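Serine proteinase inhibitor A (Sagittaria sagittifolia, PDB 3E8L) probably inhibits trypsin and chymotrypsin simultaneously through two reactive sites, as a Kunitz-type (STI-like) protease inhibitor with a beta-trefoil fold. Local coordinates at residues Gln33-Gly38 with His176-Phe181; Gly41-Leu46 with Ser53-Ala58; Ile112-Ile117 with Gly160-Asn165; Trp130-Ser135 with Ile154-Val159. The protein carries 2 engineered substitutions. One frame throughout, in Å; residues are numbered along the deposited sequence. Where two conformers were deposited one is given.

Interaction 1 of 4, residues Gln33-Gly38 with His176-Phe181. Engineered in segment 176-181: Gln180 (natural residue Arg).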
loop_
_atom_site.group_PDB
_atom_site.type_symbol
_atom_site.label_atom_id
_atom_site.label_comp_id
_atom_site.label_asym_id
_atom_site.label_seq_id
_atom_site.Cartn_x
_atom_site.Cartn_y
_atom_site.Cartn_z
ATOM N N GLN A 33 10.644 1.418 -17.753
ATOM C CA GLN A 33 10.613 1.768 -19.168
ATOM C C GLN A 33 9.751 0.788 -19.931
ATOM O O GLN A 33 9.809 -0.402 -19.666
ATOM C CB GLN A 33 12.026 1.763 -19.756
ATOM C CG GLN A 33 12.650 3.164 -19.983
ATOM C CD GLN A 33 13.137 3.836 -18.685
ATOM O OE1 GLN A 33 13.548 3.159 -17.742
ATOM N NE2 GLN A 33 13.094 5.167 -18.639
ATOM N N SER A 34 8.949 1.283 -20.870
ATOM C CA SER A 34 8.251 0.404 -21.809
ATOM C C SER A 34 9.253 -0.313 -22.699
ATOM O O SER A 34 10.166 0.308 -23.246
ATOM C CB SER A 34 7.266 1.181 -22.672
ATOM O OG SER A 34 6.852 0.391 -23.777
ATOM N N ALA A 35 9.089 -1.622 -22.829
ATOM C CA ALA A 35 10.032 -2.439 -23.574
ATOM C C ALA A 35 9.581 -2.675 -25.005
ATOM O O ALA A 35 10.024 -3.615 -25.654
ATOM C CB ALA A 35 10.260 -3.759 -22.862
ATOM N N ALA A 36 8.685 -1.819 -25.487
ATOM C CA ALA A 36 8.178 -1.927 -26.850
ATOM C C ALA A 36 9.233 -1.457 -27.842
ATOM O O ALA A 36 9.863 -0.418 -27.644
ATOM C CB ALA A 36 6.901 -1.116 -27.005
ATOM N N ILE A 37 9.420 -1.968 -28.910
ATOM C CA ILE A 37 10.456 -1.942 -29.937
ATOM C C ILE A 37 10.948 -0.520 -30.189
ATOM O O ILE A 37 12.318 -0.513 -30.478
ATOM N N GLY A 38 10.282 0.413 -30.640
ATOM C CA GLY A 38 10.705 1.633 -31.305
ATOM C C GLY A 38 11.115 2.714 -30.324
ATOM O O GLY A 38 11.978 3.525 -30.557
ATOM N N HIS A 176 -1.812 -4.589 -24.370
ATOM C CA HIS A 176 -0.606 -5.286 -23.957
ATOM C C HIS A 176 0.505 -4.259 -23.705
ATOM O O HIS A 176 0.763 -3.392 -24.537
ATOM C CB HIS A 176 -0.257 -6.291 -25.066
ATOM C CG HIS A 176 1.048 -7.006 -24.888
ATOM N ND1 HIS A 176 2.199 -6.632 -25.556
ATOM C CD2 HIS A 176 1.376 -8.099 -24.157
ATOM C CE1 HIS A 176 3.186 -7.448 -25.224
ATOM N NE2 HIS A 176 2.711 -8.350 -24.379
ATOM N N PHE A 177 1.124 -4.336 -22.531
ATOM C CA PHE A 177 2.145 -3.383 -22.102
ATOM C C PHE A 177 3.209 -4.147 -21.321
ATOM O O PHE A 177 2.884 -4.830 -20.344
ATOM C CB PHE A 177 1.495 -2.305 -21.224
ATOM C CG PHE A 177 2.413 -1.178 -20.822
ATOM C CD1 PHE A 177 2.727 -0.143 -21.730
ATOM C CD2 PHE A 177 2.929 -1.110 -19.524
ATOM C CE1 PHE A 177 3.564 0.927 -21.361
ATOM C CE2 PHE A 177 3.771 -0.047 -19.140
ATOM C CZ PHE A 177 4.087 0.973 -20.062
ATOM N N THR A 178 4.456 -4.052 -21.730
ATOM C CA THR A 178 5.543 -4.755 -21.097
ATOM C C THR A 178 6.641 -3.780 -20.706
ATOM O O THR A 178 6.757 -2.753 -21.285
ATOM C CB THR A 178 6.053 -5.941 -21.938
ATOM O OG1 THR A 178 6.757 -5.485 -23.056
ATOM C CG2 THR A 178 4.999 -6.718 -22.449
ATOM N N VAL A 179 7.384 -4.064 -19.653
ATOM C CA VAL A 179 8.355 -3.115 -19.142
ATOM C C VAL A 179 9.712 -3.716 -18.850
ATOM O O VAL A 179 9.874 -4.926 -18.764
ATOM C CB VAL A 179 7.860 -2.427 -17.862
ATOM C CG1 VAL A 179 6.548 -1.723 -18.107
ATOM C CG2 VAL A 179 7.732 -3.430 -16.740
ATOM N N GLN A 180 10.687 -2.833 -18.700
ATOM C CA GLN A 180 11.970 -3.165 -18.115
ATOM C C GLN A 180 12.200 -2.243 -16.928
ATOM O O GLN A 180 11.697 -1.127 -16.884
ATOM C CB GLN A 180 13.109 -2.990 -19.122
ATOM C CG GLN A 180 13.252 -4.117 -20.126
ATOM C CD GLN A 180 14.581 -4.082 -20.858
ATOM O OE1 GLN A 180 15.426 -4.955 -20.675
ATOM N NE2 GLN A 180 14.763 -3.079 -21.701
ATOM N N PHE A 181 12.966 -2.724 -15.964
ATOM C CA PHE A 181 13.433 -1.909 -14.855
ATOM C C PHE A 181 14.851 -1.474 -15.166
ATOM O O PHE A 181 15.663 -2.276 -15.605
ATOM C CB PHE A 181 13.353 -2.676 -13.544
ATOM C CG PHE A 181 11.973 -3.128 -13.200
ATOM C CD1 PHE A 181 11.482 -4.334 -13.680
ATOM C CD2 PHE A 181 11.165 -2.354 -12.382
ATOM C CE1 PHE A 181 10.217 -4.761 -13.358
ATOM C CE2 PHE A 181 9.888 -2.775 -12.040
ATOM C CZ PHE A 181 9.407 -3.978 -12.536
#
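Gln33 faces Gln180 as an antiparallel hydrogen-bonded pair, and two backbone bonds join the pair: Gln33 N donates to Gln180 O at 2.9 Å, and Gln180 N returns the favour to Gln33 O at 2.8 Å. In both bonds the donor lies nearly along the C=O axis. Gln33 O also receives a CA-H...O contact from Val179 CA at 3.1 Å, so this carbonyl is used twice. Two residues on, where strand 30-34 gives way to a loop, Ala35 N makes a very straight bond to Thr178 O, 3.0 Å long with 171° at the hydrogen, although it meets the oxygen from above the carbonyl plane. Ser34 places OG anti to its backbone N, where it accepts a weak bond from Ala36 N. The amide of Gln33 turns back along its own strand, OE1 bonding to Thr31 OG1. The apolar contacts are modest: Ser34 CB sits obliquely to the Phe177 ring, 3.9 Å from CE1, while Ala35 CB approaches CG of Gln180, an engineered residue. Outside the two segments, the backbone of Val179 is hydrogen-bonded to Tyr142 and its side chain packs on Leu144. Pairing strand 30-34, early in the chain, with strand 179-183 at its end is the closure expected of a beta-trefoil.

Interaction 2 of 4, residues Gly41-Leu46 with Ser53-Ala58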
loop_
_atom_site.group_PDB
_atom_site.type_symbol
_atom_site.label_atom_id
_atom_site.label_comp_id
_atom_site.label_asym_id
_atom_site.label_seq_id
_atom_site.Cartn_x
_atom_site.Cartn_y
_atom_site.Cartn_z
ATOM N N GLY A 41 10.047 5.470 -23.173
ATOM C CA GLY A 41 9.795 6.703 -22.461
ATOM C C GLY A 41 9.562 6.011 -21.136
ATOM O O GLY A 41 9.042 4.904 -21.096
ATOM N N GLY A 42 9.951 6.654 -20.048
ATOM C CA GLY A 42 9.770 6.062 -18.742
ATOM C C GLY A 42 8.411 6.388 -18.170
ATOM O O GLY A 42 7.770 7.350 -18.568
ATOM N N LEU A 43 7.970 5.570 -17.231
ATOM C CA LEU A 43 6.767 5.851 -16.496
ATOM C C LEU A 43 6.925 7.106 -15.638
ATOM O O LEU A 43 8.002 7.392 -15.105
ATOM C CB LEU A 43 6.399 4.641 -15.656
ATOM C CG LEU A 43 5.312 3.754 -16.236
ATOM C CD1 LEU A 43 5.392 3.644 -17.742
ATOM C CD2 LEU A 43 5.405 2.412 -15.585
ATOM N N SER A 44 5.834 7.856 -15.518
ATOM C CA SER A 44 5.852 9.167 -14.888
ATOM C C SER A 44 4.439 9.554 -14.421
ATOM O O SER A 44 3.527 8.737 -14.476
ATOM C CB SER A 44 6.424 10.192 -15.875
ATOM O OG SER A 44 6.661 11.429 -15.237
ATOM N N THR A 45 4.266 10.795 -13.973
ATOM C CA THR A 45 2.981 11.253 -13.432
ATOM C C THR A 45 2.327 12.363 -14.258
ATOM O O THR A 45 3.014 13.255 -14.776
ATOM C CB THR A 45 3.139 11.831 -12.021
ATOM O OG1 THR A 45 4.141 12.863 -12.049
ATOM C CG2 THR A 45 3.508 10.766 -11.023
ATOM N N LEU A 46 0.994 12.289 -14.361
ATOM C CA LEU A 46 0.140 13.391 -14.824
ATOM C C LEU A 46 -0.784 13.791 -13.694
ATOM O O LEU A 46 -1.587 12.970 -13.233
ATOM C CB LEU A 46 -0.754 12.963 -15.979
ATOM C CG LEU A 46 -0.268 12.872 -17.411
ATOM C CD1 LEU A 46 -1.427 12.383 -18.281
ATOM C CD2 LEU A 46 0.233 14.239 -17.887
ATOM N N SER A 53 -2.018 11.547 -8.931
ATOM C CA SER A 53 -1.558 11.647 -10.314
ATOM C C SER A 53 -1.955 10.409 -11.101
ATOM O O SER A 53 -2.226 9.354 -10.505
ATOM C CB SER A 53 -0.033 11.753 -10.348
ATOM O OG SER A 53 0.421 13.045 -10.013
ATOM N N TYR A 54 -1.985 10.519 -12.434
ATOM C CA TYR A 54 -2.107 9.320 -13.270
ATOM C C TYR A 54 -0.708 8.813 -13.559
ATOM O O TYR A 54 0.176 9.620 -13.882
ATOM C CB TYR A 54 -2.793 9.615 -14.599
ATOM C CG TYR A 54 -4.229 10.060 -14.499
ATOM C CD1 TYR A 54 -5.247 9.136 -14.407
ATOM C CD2 TYR A 54 -4.564 11.411 -14.526
ATOM C CE1 TYR A 54 -6.565 9.527 -14.340
ATOM C CE2 TYR A 54 -5.889 11.826 -14.452
ATOM C CZ TYR A 54 -6.895 10.865 -14.358
ATOM O OH TYR A 54 -8.225 11.235 -14.282
ATOM N N VAL A 55 -0.512 7.495 -13.428
ATOM C CA VAL A 55 0.667 6.829 -13.974
ATOM C C VAL A 55 0.526 6.738 -15.500
ATOM O O VAL A 55 -0.398 6.104 -16.028
ATOM C CB VAL A 55 0.871 5.417 -13.388
ATOM C CG1 VAL A 55 2.192 4.825 -13.886
ATOM C CG2 VAL A 55 0.853 5.450 -11.884
ATOM N N TYR A 56 1.433 7.397 -16.201
ATOM C CA TYR A 56 1.449 7.380 -17.660
ATOM C C TYR A 56 2.877 7.251 -18.195
ATOM O O TYR A 56 3.859 7.459 -17.467
ATOM C CB TYR A 56 0.809 8.660 -18.202
ATOM C CG TYR A 56 1.770 9.806 -18.464
ATOM C CD1 TYR A 56 1.961 10.290 -19.756
ATOM C CD2 TYR A 56 2.481 10.411 -17.423
ATOM C CE1 TYR A 56 2.844 11.335 -20.011
ATOM C CE2 TYR A 56 3.368 11.454 -17.664
ATOM C CZ TYR A 56 3.544 11.915 -18.955
ATOM O OH TYR A 56 4.417 12.960 -19.197
ATOM N N GLU A 57 2.993 6.927 -19.474
ATOM C CA GLU A 57 4.292 6.804 -20.101
ATOM C C GLU A 57 4.758 8.160 -20.633
ATOM O O GLU A 57 4.123 8.745 -21.509
ATOM C CB GLU A 57 4.201 5.798 -21.223
ATOM C CG GLU A 57 5.532 5.309 -21.712
ATOM C CD GLU A 57 5.385 4.465 -22.958
ATOM O OE1 GLU A 57 4.430 3.662 -22.997
ATOM O OE2 GLU A 57 6.209 4.614 -23.890
ATOM N N ALA A 58 5.863 8.663 -20.106
ATOM C CA ALA A 58 6.402 9.933 -20.546
ATOM C C ALA A 58 6.782 9.830 -22.013
ATOM O O ALA A 58 7.090 8.728 -22.481
ATOM C CB ALA A 58 7.623 10.299 -19.721
#
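Strands 43-46 and 53-57 run antiparallel at 147°, in register from Leu43 opposite Glu57 to Leu46 opposite Tyr54, and five backbone bonds join the two segments, the shortest being Tyr54 N to Leu46 O at 2.6 Å. Gly41, just before the first strand, has a positive phi (95°), and a CB there would run into Ala58 O. On the sheet face that bears Ser44, Leu46, Tyr54 and Tyr56, Tyr56 and Leu46 carry the side-chain contact. An unusual chi1 of 92° leans the Tyr56 ring across the partner strand, bringing Tyr56 CE2 to 3.4 Å from Thr45 O. Leu46 crosses it at about a right angle and sets CG over one face as a CH-pi contact, 3.8 Å from the Tyr56 ring centroid; Ala58 N lies above the opposite face, toward the rim. Ser44 CB touches the same ring at CE2. The other sheet face has Leu43 CG meeting Val55 CG1 obliquely at 4.1 Å, and nearer the turn Thr45 CB rests against Ser53 CB at 3.6 Å. Tyr54 sends its hydroxyl away to Glu107. Polar bonding between the segments is thus a matter of main chain alone, while the side chains add apolar and CH-pi contact that holds the Tyr56 ring between Leu46 and the backbone at Ala58.

Interaction 3 of 4, residues Ile112-Ile117 with Gly160-Asn165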
loop_
_atom_site.group_PDB
_atom_site.type_symbol
_atom_site.label_atom_id
_atom_site.label_comp_id
_atom_site.label_asym_id
_atom_site.label_seq_id
_atom_site.Cartn_x
_atom_site.Cartn_y
_atom_site.Cartn_z
ATOM N N ILE A 112 -12.585 7.239 -22.880
ATOM C CA ILE A 112 -12.117 5.944 -22.414
ATOM C C ILE A 112 -12.629 5.657 -20.992
ATOM O O ILE A 112 -12.499 6.496 -20.092
ATOM C CB ILE A 112 -10.560 5.830 -22.466
ATOM C CG1 ILE A 112 -10.013 6.162 -23.861
ATOM C CG2 ILE A 112 -10.106 4.447 -22.055
ATOM C CD1 ILE A 112 -10.153 5.076 -24.914
ATOM N N SER A 113 -13.237 4.486 -20.812
ATOM C CA SER A 113 -13.604 4.015 -19.488
ATOM C C SER A 113 -12.595 2.985 -19.026
ATOM O O SER A 113 -12.379 1.963 -19.699
ATOM C CB SER A 113 -15.007 3.432 -19.468
ATOM O OG SER A 113 -15.947 4.458 -19.734
ATOM N N PHE A 114 -11.961 3.268 -17.890
ATOM C CA PHE A 114 -11.005 2.354 -17.303
ATOM C C PHE A 114 -10.780 2.619 -15.817
ATOM O O PHE A 114 -11.191 3.650 -15.284
ATOM C CB PHE A 114 -9.677 2.408 -18.066
ATOM C CG PHE A 114 -8.910 3.713 -17.917
ATOM C CD1 PHE A 114 -7.540 3.691 -17.640
ATOM C CD2 PHE A 114 -9.540 4.952 -18.071
ATOM C CE1 PHE A 114 -6.811 4.867 -17.520
ATOM C CE2 PHE A 114 -8.822 6.138 -17.947
ATOM C CZ PHE A 114 -7.443 6.091 -17.672
ATOM N N GLN A 115 -10.143 1.650 -15.165
ATOM C CA GLN A 115 -9.572 1.844 -13.848
ATOM C C GLN A 115 -8.104 2.225 -14.025
ATOM O O GLN A 115 -7.289 1.375 -14.366
ATOM C CB GLN A 115 -9.678 0.567 -13.022
ATOM C CG GLN A 115 -11.080 0.100 -12.763
ATOM C CD GLN A 115 -11.085 -1.139 -11.913
ATOM O OE1 GLN A 115 -11.224 -2.253 -12.427
ATOM N NE2 GLN A 115 -10.859 -0.965 -10.608
ATOM N N PRO A 116 -7.756 3.510 -13.803
ATOM C CA PRO A 116 -6.341 3.847 -13.986
ATOM C C PRO A 116 -5.490 3.350 -12.835
ATOM O O PRO A 116 -6.018 3.055 -11.765
ATOM C CB PRO A 116 -6.344 5.379 -13.995
ATOM C CG PRO A 116 -7.589 5.770 -13.304
ATOM C CD PRO A 116 -8.589 4.708 -13.596
ATOM N N ILE A 117 -4.186 3.228 -13.064
ATOM C CA ILE A 117 -3.242 3.114 -11.972
ATOM C C ILE A 117 -2.930 4.561 -11.612
ATOM O O ILE A 117 -2.628 5.375 -12.498
ATOM C CB ILE A 117 -1.935 2.395 -12.385
ATOM C CG1 ILE A 117 -2.240 1.045 -13.037
ATOM C CG2 ILE A 117 -1.036 2.209 -11.182
ATOM C CD1 ILE A 117 -3.215 0.189 -12.253
ATOM N N GLY A 160 -2.407 -2.867 -18.253
ATOM C CA GLY A 160 -2.146 -2.521 -19.655
ATOM C C GLY A 160 -2.247 -1.027 -19.931
ATOM O O GLY A 160 -2.437 -0.226 -19.017
ATOM N N SER A 161 -2.131 -0.650 -21.198
ATOM C CA SER A 161 -2.098 0.761 -21.562
ATOM C C SER A 161 -3.380 1.247 -22.258
ATOM O O SER A 161 -4.024 0.484 -23.007
ATOM C CB SER A 161 -0.900 1.021 -22.470
ATOM O OG SER A 161 -1.097 0.380 -23.714
ATOM N N PHE A 162 -3.722 2.516 -22.019
ATOM C CA PHE A 162 -4.850 3.181 -22.673
ATOM C C PHE A 162 -4.444 4.505 -23.336
ATOM O O PHE A 162 -3.858 5.368 -22.685
ATOM C CB PHE A 162 -5.957 3.477 -21.650
ATOM C CG PHE A 162 -6.551 2.260 -21.020
ATOM C CD1 PHE A 162 -7.697 1.683 -21.554
ATOM C CD2 PHE A 162 -5.985 1.699 -19.877
ATOM C CE1 PHE A 162 -8.275 0.542 -20.968
ATOM C CE2 PHE A 162 -6.552 0.564 -19.288
ATOM C CZ PHE A 162 -7.711 -0.013 -19.839
ATOM N N ASN A 163 -4.770 4.678 -24.614
ATOM C CA ASN A 163 -4.524 5.959 -25.299
ATOM C C ASN A 163 -5.626 6.944 -24.919
ATOM O O ASN A 163 -6.748 6.861 -25.418
ATOM C CB ASN A 163 -4.410 5.790 -26.827
ATOM C CG ASN A 163 -4.086 7.112 -27.569
ATOM O OD1 ASN A 163 -3.398 7.104 -28.598
ATOM N ND2 ASN A 163 -4.597 8.233 -27.068
ATOM N N VAL A 164 -5.285 7.870 -24.027
ATOM C CA VAL A 164 -6.226 8.848 -23.498
ATOM C C VAL A 164 -5.789 10.256 -23.912
ATOM O O VAL A 164 -4.786 10.765 -23.413
ATOM C CB VAL A 164 -6.270 8.764 -21.978
ATOM C CG1 VAL A 164 -7.255 9.755 -21.421
ATOM C CG2 VAL A 164 -6.646 7.369 -21.548
ATOM N N ASN A 165 -6.540 10.881 -24.817
ATOM C CA ASN A 165 -6.171 12.195 -25.370
ATOM C C ASN A 165 -4.690 12.233 -25.763
ATOM O O ASN A 165 -3.943 13.081 -25.280
ATOM C CB ASN A 165 -6.454 13.334 -24.365
ATOM C CG ASN A 165 -7.920 13.442 -23.971
ATOM O OD1 ASN A 165 -8.248 13.510 -22.775
ATOM N ND2 ASN A 165 -8.809 13.458 -24.963
#
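This is an apolar, side-chain contact between strand 113-119, a sheet neighbour of strand 52-57, and strand 159-164, which forms a hairpin with 167-172. Phe114 and Phe162 are at its centre. Phe114 holds CG in the crowded position between its backbone N and carbonyl carbon (chi1 68°), Phe162 holds CG anti to its carbonyl carbon, and the two side chains slide past each other in opposite directions. Phe114 CB therefore lands over a face of the other ring, 3.7 Å from the Phe162 centroid, in a CH-pi contact. The rings themselves meet obliquely, planes at 47°, with Phe114 CD1 only 3.4 Å from Phe162 CD2. Beyond them, Phe114 CZ reaches Val164 CG2 tip to tip at 4.2 Å, and Pro116 CD lies over the centre of one face of the Phe114 ring. Ile112 crosses Phe162 obliquely, its CG2 3.7 Å from Phe162 CD1. An alanine in place of Phe162 would remove the ring that both Phe114 and Ile112 lean on and would probably loosen the packing between these strands. Strand 167-172 is backbone-bonded to strand 113-119 and sends Leu169 against Phe114, so the aromatic pair sits where the 159-172 hairpin packs on strand 113-119 of the beta-trefoil.

Interaction 4 of 4, residues Trp130-Ser135 with Ile154-Val159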
loop_
_atom_site.group_PDB
_atom_site.type_symbol
_atom_site.label_atom_id
_atom_site.label_comp_id
_atom_site.label_asym_id
_atom_site.label_seq_id
_atom_site.Cartn_x
_atom_site.Cartn_y
_atom_site.Cartn_z
ATOM N N TRP A 130 -0.730 -3.379 -4.554
ATOM C CA TRP A 130 0.392 -4.278 -4.510
ATOM C C TRP A 130 0.636 -4.726 -5.934
ATOM O O TRP A 130 -0.244 -5.305 -6.568
ATOM C CB TRP A 130 0.041 -5.471 -3.625
ATOM C CG TRP A 130 -0.062 -5.162 -2.142
ATOM C CD1 TRP A 130 -1.210 -5.003 -1.398
ATOM C CD2 TRP A 130 1.035 -4.988 -1.225
ATOM N NE1 TRP A 130 -0.890 -4.751 -0.070
ATOM C CE2 TRP A 130 0.475 -4.731 0.058
ATOM C CE3 TRP A 130 2.434 -5.024 -1.364
ATOM C CZ2 TRP A 130 1.267 -4.517 1.186
ATOM C CZ3 TRP A 130 3.217 -4.820 -0.238
ATOM C CH2 TRP A 130 2.635 -4.565 1.023
ATOM N N PHE A 131 1.826 -4.449 -6.451
ATOM C CA PHE A 131 2.124 -4.776 -7.829
ATOM C C PHE A 131 3.116 -5.918 -7.971
ATOM O O PHE A 131 4.022 -6.100 -7.152
ATOM C CB PHE A 131 2.539 -3.524 -8.589
ATOM C CG PHE A 131 1.476 -2.475 -8.589
ATOM C CD1 PHE A 131 0.655 -2.298 -9.701
ATOM C CD2 PHE A 131 1.264 -1.681 -7.467
ATOM C CE1 PHE A 131 -0.353 -1.325 -9.704
ATOM C CE2 PHE A 131 0.264 -0.715 -7.465
ATOM C CZ PHE A 131 -0.544 -0.548 -8.584
ATOM N N GLU A 132 2.913 -6.677 -9.037
ATOM C CA GLU A 132 3.530 -7.959 -9.246
ATOM C C GLU A 132 4.230 -7.857 -10.587
ATOM O O GLU A 132 3.633 -7.371 -11.549
ATOM C CB GLU A 132 2.403 -8.995 -9.311
ATOM C CG GLU A 132 2.810 -10.453 -9.426
ATOM C CD GLU A 132 1.618 -11.395 -9.362
ATOM O OE1 GLU A 132 0.692 -11.143 -8.570
ATOM O OE2 GLU A 132 1.600 -12.401 -10.095
ATOM N N ALA A 133 5.496 -8.263 -10.653
ATOM C CA ALA A 133 6.161 -8.413 -11.947
ATOM C C ALA A 133 5.949 -9.851 -12.378
ATOM O O ALA A 133 6.235 -10.792 -11.619
ATOM C CB ALA A 133 7.641 -8.108 -11.848
ATOM N N ARG A 134 5.426 -10.028 -13.580
ATOM C CA ARG A 134 5.208 -11.357 -14.121
ATOM C C ARG A 134 6.130 -11.544 -15.310
ATOM O O ARG A 134 6.415 -10.582 -16.037
ATOM C CB ARG A 134 3.752 -11.529 -14.557
ATOM C CG ARG A 134 2.809 -11.828 -13.432
ATOM C CD ARG A 134 1.414 -12.040 -13.967
ATOM N NE ARG A 134 0.437 -12.115 -12.882
ATOM C CZ ARG A 134 -0.871 -11.949 -13.032
ATOM N NH1 ARG A 134 -1.387 -11.690 -14.222
ATOM N NH2 ARG A 134 -1.663 -12.046 -11.979
ATOM N N SER A 135 6.578 -12.779 -15.517
ATOM C CA SER A 135 7.527 -13.076 -16.587
ATOM C C SER A 135 6.917 -12.995 -17.988
ATOM O O SER A 135 5.696 -13.094 -18.177
ATOM C CB SER A 135 8.163 -14.443 -16.368
ATOM O OG SER A 135 7.196 -15.455 -16.574
ATOM N N ILE A 154 -4.852 -14.951 -4.542
ATOM C CA ILE A 154 -5.662 -14.481 -5.661
ATOM C C ILE A 154 -4.774 -14.274 -6.902
ATOM O O ILE A 154 -3.587 -13.969 -6.756
ATOM C CB ILE A 154 -6.378 -13.158 -5.298
ATOM C CG1 ILE A 154 -7.579 -12.912 -6.229
ATOM C CG2 ILE A 154 -5.377 -11.953 -5.285
ATOM C CD1 ILE A 154 -8.500 -11.781 -5.771
ATOM N N ALA A 155 -5.351 -14.448 -8.102
ATOM C CA ALA A 155 -4.673 -14.129 -9.357
ATOM C C ALA A 155 -5.079 -12.718 -9.735
ATOM O O ALA A 155 -6.247 -12.436 -10.015
ATOM C CB ALA A 155 -5.051 -15.091 -10.449
ATOM N N CYS A 156 -4.105 -11.829 -9.751
ATOM C CA CYS A 156 -4.372 -10.415 -9.975
ATOM C C CYS A 156 -4.600 -10.075 -11.452
ATOM O O CYS A 156 -4.057 -10.758 -12.339
ATOM C CB CYS A 156 -3.216 -9.587 -9.398
ATOM S SG CYS A 156 -2.948 -10.020 -7.705
ATOM N N PRO A 157 -5.410 -9.025 -11.718
ATOM C CA PRO A 157 -5.586 -8.555 -13.094
ATOM C C PRO A 157 -4.299 -7.925 -13.583
ATOM O O PRO A 157 -3.625 -7.213 -12.837
ATOM C CB PRO A 157 -6.667 -7.469 -12.988
ATOM C CG PRO A 157 -6.983 -7.328 -11.557
ATOM C CD PRO A 157 -6.113 -8.179 -10.734
ATOM N N GLU A 158 -3.975 -8.195 -14.837
ATOM C CA GLU A 158 -2.880 -7.533 -15.527
ATOM C C GLU A 158 -3.090 -6.019 -15.687
ATOM O O GLU A 158 -4.230 -5.543 -15.762
ATOM C CB GLU A 158 -2.773 -8.160 -16.905
ATOM C CG GLU A 158 -1.520 -7.801 -17.654
ATOM C CD GLU A 158 -1.200 -8.841 -18.709
ATOM O OE1 GLU A 158 -1.591 -10.020 -18.502
ATOM O OE2 GLU A 158 -0.574 -8.469 -19.736
ATOM N N VAL A 159 -1.980 -5.279 -15.740
ATOM C CA VAL A 159 -1.963 -3.860 -16.082
ATOM C C VAL A 159 -1.619 -3.685 -17.558
ATOM O O VAL A 159 -0.668 -4.291 -18.065
ATOM C CB VAL A 159 -0.943 -3.127 -15.234
ATOM C CG1 VAL A 159 -0.591 -1.785 -15.842
ATOM C CG2 VAL A 159 -1.461 -2.962 -13.802
HETATM O O HOH W 1 -1.732 -12.734 -9.176
HETATM O O HOH W 2 -4.166 -12.276 -14.804
HETATM O O HOH W 3 -0.032 -11.527 -17.144
#
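From its CB, which points at the 154-159 loop, Arg134 leaves strand 130-135 with CG anti to the carbonyl carbon (chi1 -80°) and then runs extended to NE, while the side chain touches Ala145 on the neighbouring strand. NE donates to Glu132 OE2 at 3.0 Å, an almost straight salt-bridge bond (171°) that lies in the guanidinium plane but meets the carboxylate from above its own plane. Glu132 is itself engaged through OE1 with Arg84, so two arginines share one carboxylate, which would probably favour its charged state. Farther out, CZ passes 3.5 Å from Cys156 O, and the same oxygen takes the main bond of the contact: NH2 donates to a lone pair of Cys156 O at 2.7 Å. Strand 130-135 belongs to a four-stranded antiparallel sheet of the beta-trefoil, and the loop it grips here is also tied to that sheet by the Cys147-Cys156 disulfide. NH2 has a second partner in water 1, which accepts from it and from Cys156 N, at 2.6 Å, and donates to Glu132 OE1. A leucine in place of Arg134 would lose the salt bridge at NE, the NH2 bond to Cys156 O and the water-linked bonds of NH1 and NH2, and would probably leave the loop at Cys156 less firmly fixed. At the other tip, NH1 donates to water 2, itself bonded to Cys156 O, and at 3.2 Å to water 3, which passes the link on to Glu158 OE1. An aromatic side chain of another protein in the assembly packs against Arg134, and Ala155 O accepts a hydrogen bond from an aromatic side chain of that chain.

Starting from the N terminus, segment 33-38 opens the widest loop, which interaction 1 closes at 176-181 after 137 residues; the other three contacts all nest inside it. Interaction 2 comes first, a local hairpin that is complete before interaction 3 opens at 112-117. Interaction 3 closes at 160-165 and encloses interaction 4, so no loops cross. Phe177 joins interaction 1 to interaction 2 by packing on Leu43 and Glu57, and to interaction 3 through Gly160 and Ser161. A probable hydrogen bond from Val55 to Ile117 connects interactions 2 and 3, and Ile117 packs on Phe131 and Val159 of interaction 4, linking the hairpin region to the four-stranded sheet.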